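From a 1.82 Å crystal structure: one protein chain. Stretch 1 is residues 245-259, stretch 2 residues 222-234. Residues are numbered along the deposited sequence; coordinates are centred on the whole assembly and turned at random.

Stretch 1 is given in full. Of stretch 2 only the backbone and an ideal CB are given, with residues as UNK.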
# COMPACT_ATOMS: atom_id res chain seq x y z
N SER A 245 9.53 11.63 14.04
CA SER A 245 10.00 10.48 13.27
C SER A 245 8.82 9.61 12.86
O SER A 245 7.74 9.77 13.41
CB SER A 245 10.99 9.65 14.09
OG SER A 245 10.32 9.08 15.19
N MET A 246 9.03 8.70 11.90
CA MET A 246 8.01 7.73 11.57
C MET A 246 7.62 6.93 12.82
O MET A 246 6.44 6.67 13.02
CB MET A 246 8.49 6.82 10.45
CG MET A 246 7.70 7.02 9.16
SD MET A 246 6.10 6.15 9.09
CE MET A 246 6.92 4.61 8.78
N GLN A 247 8.61 6.55 13.63
CA GLN A 247 8.28 5.79 14.84
C GLN A 247 7.33 6.60 15.74
O GLN A 247 6.34 6.06 16.23
CB GLN A 247 9.54 5.39 15.62
CG GLN A 247 9.26 4.43 16.79
CD GLN A 247 10.53 3.85 17.44
OE1 GLN A 247 11.65 4.10 17.00
NE2 GLN A 247 10.33 3.04 18.48
N MET A 248 7.60 7.89 15.94
CA MET A 248 6.75 8.71 16.82
C MET A 248 5.35 8.90 16.23
O MET A 248 4.36 8.95 16.97
CB MET A 248 7.38 10.08 17.08
CG MET A 248 8.53 10.06 18.10
SD MET A 248 8.07 9.07 19.55
CE MET A 248 9.23 7.71 19.42
N PHE A 249 5.27 9.00 14.91
CA PHE A 249 3.99 9.13 14.22
C PHE A 249 3.15 7.85 14.31
O PHE A 249 1.94 7.87 14.60
CB PHE A 249 4.22 9.50 12.77
CG PHE A 249 2.96 9.75 11.99
CD1 PHE A 249 2.20 10.89 12.21
CD2 PHE A 249 2.53 8.83 11.06
CE1 PHE A 249 1.01 11.11 11.50
CE2 PHE A 249 1.36 9.05 10.33
CZ PHE A 249 0.60 10.18 10.55
N VAL A 250 3.79 6.71 14.05
CA VAL A 250 3.10 5.44 14.16
C VAL A 250 2.60 5.22 15.59
O VAL A 250 1.44 4.88 15.80
CB VAL A 250 4.02 4.27 13.73
CG1 VAL A 250 3.40 2.95 14.06
CG2 VAL A 250 4.30 4.38 12.23
N ASP A 251 3.47 5.46 16.58
CA ASP A 251 3.09 5.22 17.97
C ASP A 251 2.11 6.28 18.51
O ASP A 251 1.13 5.94 19.16
CB ASP A 251 4.32 5.16 18.88
CG ASP A 251 5.20 3.97 18.60
OD1 ASP A 251 4.79 3.08 17.81
OD2 ASP A 251 6.32 3.94 19.16
N GLY A 252 2.40 7.55 18.25
CA GLY A 252 1.69 8.64 18.90
C GLY A 252 0.42 9.10 18.22
O GLY A 252 -0.43 9.69 18.85
N PHE A 253 0.31 8.83 16.92
CA PHE A 253 -0.89 9.18 16.17
C PHE A 253 -1.69 7.91 15.82
O PHE A 253 -2.86 7.75 16.21
CB PHE A 253 -0.48 9.95 14.88
CG PHE A 253 -1.64 10.54 14.10
CD1 PHE A 253 -2.51 9.75 13.39
CD2 PHE A 253 -1.82 11.92 14.05
CE1 PHE A 253 -3.57 10.29 12.66
CE2 PHE A 253 -2.86 12.49 13.32
CZ PHE A 253 -3.74 11.68 12.62
N MET A 254 -1.08 6.99 15.09
CA MET A 254 -1.84 5.90 14.46
C MET A 254 -2.19 4.79 15.46
O MET A 254 -3.33 4.39 15.53
CB MET A 254 -1.04 5.30 13.29
CG MET A 254 -0.73 6.33 12.14
SD MET A 254 -2.25 6.82 11.32
CE MET A 254 -2.83 5.28 10.65
N LYS A 255 -1.20 4.27 16.19
CA LYS A 255 -1.53 3.25 17.19
C LYS A 255 -2.51 3.80 18.23
O LYS A 255 -3.44 3.12 18.65
CB LYS A 255 -0.26 2.74 17.87
CG LYS A 255 0.60 1.87 16.96
CD LYS A 255 1.81 1.27 17.68
CE LYS A 255 2.64 0.40 16.73
NZ LYS A 255 3.82 -0.13 17.44
N ARG A 256 -2.27 5.03 18.65
CA ARG A 256 -3.11 5.66 19.68
C ARG A 256 -4.56 5.80 19.20
O ARG A 256 -5.49 5.64 19.99
CB ARG A 256 -2.52 7.01 20.08
CG ARG A 256 -3.29 7.77 21.13
CD ARG A 256 -2.55 9.04 21.60
NE ARG A 256 -1.32 8.69 22.32
CZ ARG A 256 -0.18 9.37 22.28
NH1 ARG A 256 -0.08 10.51 21.59
NH2 ARG A 256 0.87 8.94 22.97
N TYR A 257 -4.74 6.07 17.91
CA TYR A 257 -6.09 6.24 17.33
C TYR A 257 -6.90 4.94 17.46
O TYR A 257 -8.06 4.97 17.89
CB TYR A 257 -5.99 6.66 15.84
CG TYR A 257 -7.35 6.71 15.15
CD1 TYR A 257 -7.76 5.70 14.32
CD2 TYR A 257 -8.22 7.78 15.36
CE1 TYR A 257 -9.03 5.71 13.72
CE2 TYR A 257 -9.48 7.81 14.77
CZ TYR A 257 -9.86 6.78 13.94
OH TYR A 257 -11.10 6.79 13.34
N PHE A 258 -6.29 3.82 17.11
CA PHE A 258 -7.01 2.55 17.11
C PHE A 258 -7.02 1.85 18.47
O PHE A 258 -7.86 0.99 18.69
CB PHE A 258 -6.43 1.58 16.07
CG PHE A 258 -6.80 1.93 14.65
CD1 PHE A 258 -8.11 1.74 14.20
CD2 PHE A 258 -5.87 2.49 13.78
CE1 PHE A 258 -8.48 2.09 12.88
CE2 PHE A 258 -6.22 2.82 12.45
CZ PHE A 258 -7.54 2.64 12.03
N ALA A 259 -6.09 2.20 19.35
CA ALA A 259 -5.94 1.47 20.63
C ALA A 259 -7.23 1.27 21.46
O ALA A 259 -7.42 0.21 22.04
CB ALA A 259 -4.88 2.17 21.53
N UNK A 222 -0.73 -1.11 9.33
CA UNK A 222 -1.20 -1.27 7.95
C UNK A 222 -1.88 -0.01 7.45
O UNK A 222 -1.75 0.35 6.28
CB UNK A 222 -2.16 -2.46 7.84
N UNK A 223 -2.64 0.65 8.32
CA UNK A 223 -3.24 1.93 8.00
C UNK A 223 -2.18 3.01 7.74
O UNK A 223 -2.38 3.89 6.91
CB UNK A 223 -4.17 2.37 9.14
N UNK A 224 -1.06 2.94 8.43
CA UNK A 224 -0.00 3.91 8.19
C UNK A 224 0.61 3.70 6.79
O UNK A 224 0.96 4.66 6.09
CB UNK A 224 1.08 3.80 9.27
N UNK A 225 0.77 2.44 6.43
CA UNK A 225 1.33 2.04 5.15
C UNK A 225 0.46 2.52 3.96
O UNK A 225 0.99 2.99 2.95
CB UNK A 225 1.48 0.52 5.11
N UNK A 226 -0.85 2.37 4.09
CA UNK A 226 -1.79 2.59 2.97
C UNK A 226 -2.61 3.88 3.08
O UNK A 226 -3.19 4.31 2.11
CB UNK A 226 -2.75 1.40 2.87
N UNK A 227 -2.64 4.49 4.25
CA UNK A 227 -3.61 5.54 4.52
C UNK A 227 -3.15 6.94 4.17
O UNK A 227 -3.96 7.87 4.11
CB UNK A 227 -3.99 5.50 6.00
N UNK A 228 -1.84 7.10 3.96
CA UNK A 228 -1.29 8.45 3.67
C UNK A 228 -0.73 8.42 2.27
O UNK A 228 -1.46 8.11 1.32
CB UNK A 228 -0.21 8.86 4.68
N UNK A 229 0.55 8.73 2.08
CA UNK A 229 1.20 8.47 0.80
C UNK A 229 2.71 8.46 0.99
O UNK A 229 3.21 8.94 2.01
CB UNK A 229 0.79 9.51 -0.24
N UNK A 230 3.45 7.86 0.04
CA UNK A 230 4.90 7.97 0.15
C UNK A 230 5.37 9.45 0.18
O UNK A 230 6.32 9.79 0.89
CB UNK A 230 5.56 7.23 -1.02
N UNK A 231 4.70 10.31 -0.57
CA UNK A 231 5.07 11.73 -0.59
C UNK A 231 4.82 12.42 0.75
O UNK A 231 5.59 13.31 1.15
CB UNK A 231 4.29 12.46 -1.69
N UNK A 232 3.73 12.04 1.42
CA UNK A 232 3.44 12.53 2.78
C UNK A 232 4.68 12.40 3.65
O UNK A 232 5.12 13.36 4.33
CB UNK A 232 2.27 11.76 3.40
N UNK A 233 5.25 11.20 3.66
CA UNK A 233 6.42 10.93 4.49
C UNK A 233 7.68 11.49 3.91
O UNK A 233 8.52 12.00 4.66
CB UNK A 233 6.59 9.42 4.70
N UNK A 234 7.85 11.41 2.60
CA UNK A 234 9.09 11.88 2.01
C UNK A 234 9.28 13.36 2.30
O UNK A 234 10.42 13.81 2.53
CB UNK A 234 9.10 11.62 0.50

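Position 222 lies in a helix, and its CA-to-CB bond points away from stretch 1. Nothing there narrows the choice. The residue is L222, which makes no contact with stretch 1.

Position 223 points toward stretch 1. Its ideal CB is 3.5 Å from M254 CE and 3.9 Å from F258 CE2. A methyl and an aromatic ring invite an apolar side chain, aliphatic or aromatic. The residue is W223. Its CB packs on M254 CE at 3.5 Å. F258 CZ lies over one face of the indole, 3.3 Å from W223 CD1. The two planes are 25° apart but slid, so the rings barely overlap.

Position 224 is where the helices come close: its CA is 6.8 Å from M254 CA. The ideal CB is 4.2 Å from M254 CG and 4.4 Å from V250 CG2. The space is tight, so a small side chain such as alanine, serine, threonine or valine would suit. The residue is T224, a knob among M246, F249, V250 and M254. Its CG2 is 3.9 Å from V250 CG2 and 4.2 Å from M246 SD. T224 OG1 lies 3.2 Å from M254 CG; this hydroxyl is hydrogen-bonded to a residue just outside the stretch.

Positions 225 and 226 are helical and have nothing of stretch 1 near their ideal CB atoms. Many residues would fit. They are L225, whose CB points away, and M226, out of reach.

At position 227 an ideal CB would be 2.5 Å from the carbonyl O of 223, a clash. Glycine suits best. The residue is G227.

Position 228 has phi/psi of -116/-123, outside the helix. Its CB points toward stretch 1, but nothing there lies within 5.5 Å of it. A long side chain could reach F249, F253 and M254; a large aromatic or a methionine would suit. The residue is W228. Its NE1 gives a weak hydrogen bond to M254 SD at 3.4 Å, with the sulfur at the indole edge. The edge of F249 is directed at the face of W228, and the edge of W228 at the face of F253.

Position 229 is extended and directly precedes a helix. Serine, threonine, aspartate or asparagine could cap it. The residue is S229. S229 OG accepts from the backbone N of position 232 at 2.9 Å, a capping bond.

Position 230, in the first turn with phi -58, tolerates proline. It is P230.

Position 231 is out of reach and open to many residues. E231 forms a salt bridge with the residue at position 234.

Position 232 points toward stretch 1 from a distance, so a long or bulky apolar side chain, such as leucine, methionine or phenylalanine, would suit if the gap is to be filled. F232 CE2 reaches F249 CZ at 3.9 Å, the rings oblique.

Position 233 points toward stretch 1, with its ideal CB 5.2 Å from M246 CG; a longer side chain could also reach F249. Leucine, methionine or phenylalanine would suit. F233 CE1 is 3.5 Å from M246 SD and 3.9 Å from F249 CD2.

Position 234 is out of reach and unconstrained by stretch 1. R234 NE meets E231 OE2 at 2.6 Å.

Stretch 2 (222-234) LWTLMGWSPEFFR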
# COMPACT_ATOMS: atom_id res chain seq x y z
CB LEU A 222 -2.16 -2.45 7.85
CG LEU A 222 -1.47 -3.80 8.00
CD1 LEU A 222 -2.49 -4.89 8.43
CD2 LEU A 222 -0.81 -4.19 6.67
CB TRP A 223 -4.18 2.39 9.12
CG TRP A 223 -5.56 1.89 8.90
CD1 TRP A 223 -6.20 0.88 9.59
CD2 TRP A 223 -6.49 2.36 7.91
NE1 TRP A 223 -7.49 0.72 9.09
CE2 TRP A 223 -7.69 1.61 8.07
CE3 TRP A 223 -6.43 3.36 6.92
CZ2 TRP A 223 -8.82 1.81 7.24
CZ3 TRP A 223 -7.56 3.56 6.10
CH2 TRP A 223 -8.74 2.80 6.29
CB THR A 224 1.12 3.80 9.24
OG1 THR A 224 0.53 3.80 10.56
CG2 THR A 224 2.11 4.99 9.10
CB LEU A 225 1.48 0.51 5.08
CG LEU A 225 1.95 -0.04 3.74
CD1 LEU A 225 3.41 0.36 3.48
CD2 LEU A 225 1.83 -1.53 3.70
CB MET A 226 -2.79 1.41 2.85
CG MET A 226 -2.13 0.09 2.42
SD MET A 226 -1.45 0.15 0.77
CE MET A 226 -2.90 0.48 -0.24
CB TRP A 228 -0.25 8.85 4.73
CG TRP A 228 -0.81 8.79 6.16
CD1 TRP A 228 -0.66 7.77 7.08
CD2 TRP A 228 -1.61 9.79 6.80
NE1 TRP A 228 -1.30 8.10 8.27
CE2 TRP A 228 -1.91 9.32 8.11
CE3 TRP A 228 -2.09 11.05 6.40
CZ2 TRP A 228 -2.68 10.07 9.02
CZ3 TRP A 228 -2.88 11.79 7.30
CH2 TRP A 228 -3.13 11.30 8.61
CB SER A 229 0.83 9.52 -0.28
OG SER A 229 1.53 10.73 -0.01
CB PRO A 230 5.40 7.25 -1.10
CG PRO A 230 4.32 6.18 -1.34
CD PRO A 230 3.02 6.89 -0.99
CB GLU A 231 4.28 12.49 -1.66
CG GLU A 231 4.90 12.47 -3.04
CD GLU A 231 6.29 13.06 -3.05
OE1 GLU A 231 6.45 14.29 -3.25
OE2 GLU A 231 7.24 12.29 -2.85
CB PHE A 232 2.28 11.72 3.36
CG PHE A 232 1.87 12.09 4.80
CD1 PHE A 232 0.96 13.12 5.03
CD2 PHE A 232 2.30 11.32 5.88
CE1 PHE A 232 0.52 13.44 6.37
CE2 PHE A 232 1.88 11.60 7.18
CZ PHE A 232 0.99 12.67 7.43
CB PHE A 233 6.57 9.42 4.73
CG PHE A 233 5.39 8.84 5.49
CD1 PHE A 233 5.21 9.16 6.84
CD2 PHE A 233 4.45 8.03 4.86
CE1 PHE A 233 4.12 8.63 7.55
CE2 PHE A 233 3.35 7.53 5.56
CZ PHE A 233 3.19 7.84 6.90
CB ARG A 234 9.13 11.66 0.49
CG ARG A 234 10.47 12.17 -0.12
CD ARG A 234 10.52 12.08 -1.64
NE ARG A 234 9.67 13.07 -2.32
CZ ARG A 234 10.02 14.33 -2.57
NH1 ARG A 234 11.21 14.78 -2.20
NH2 ARG A 234 9.17 15.15 -3.19
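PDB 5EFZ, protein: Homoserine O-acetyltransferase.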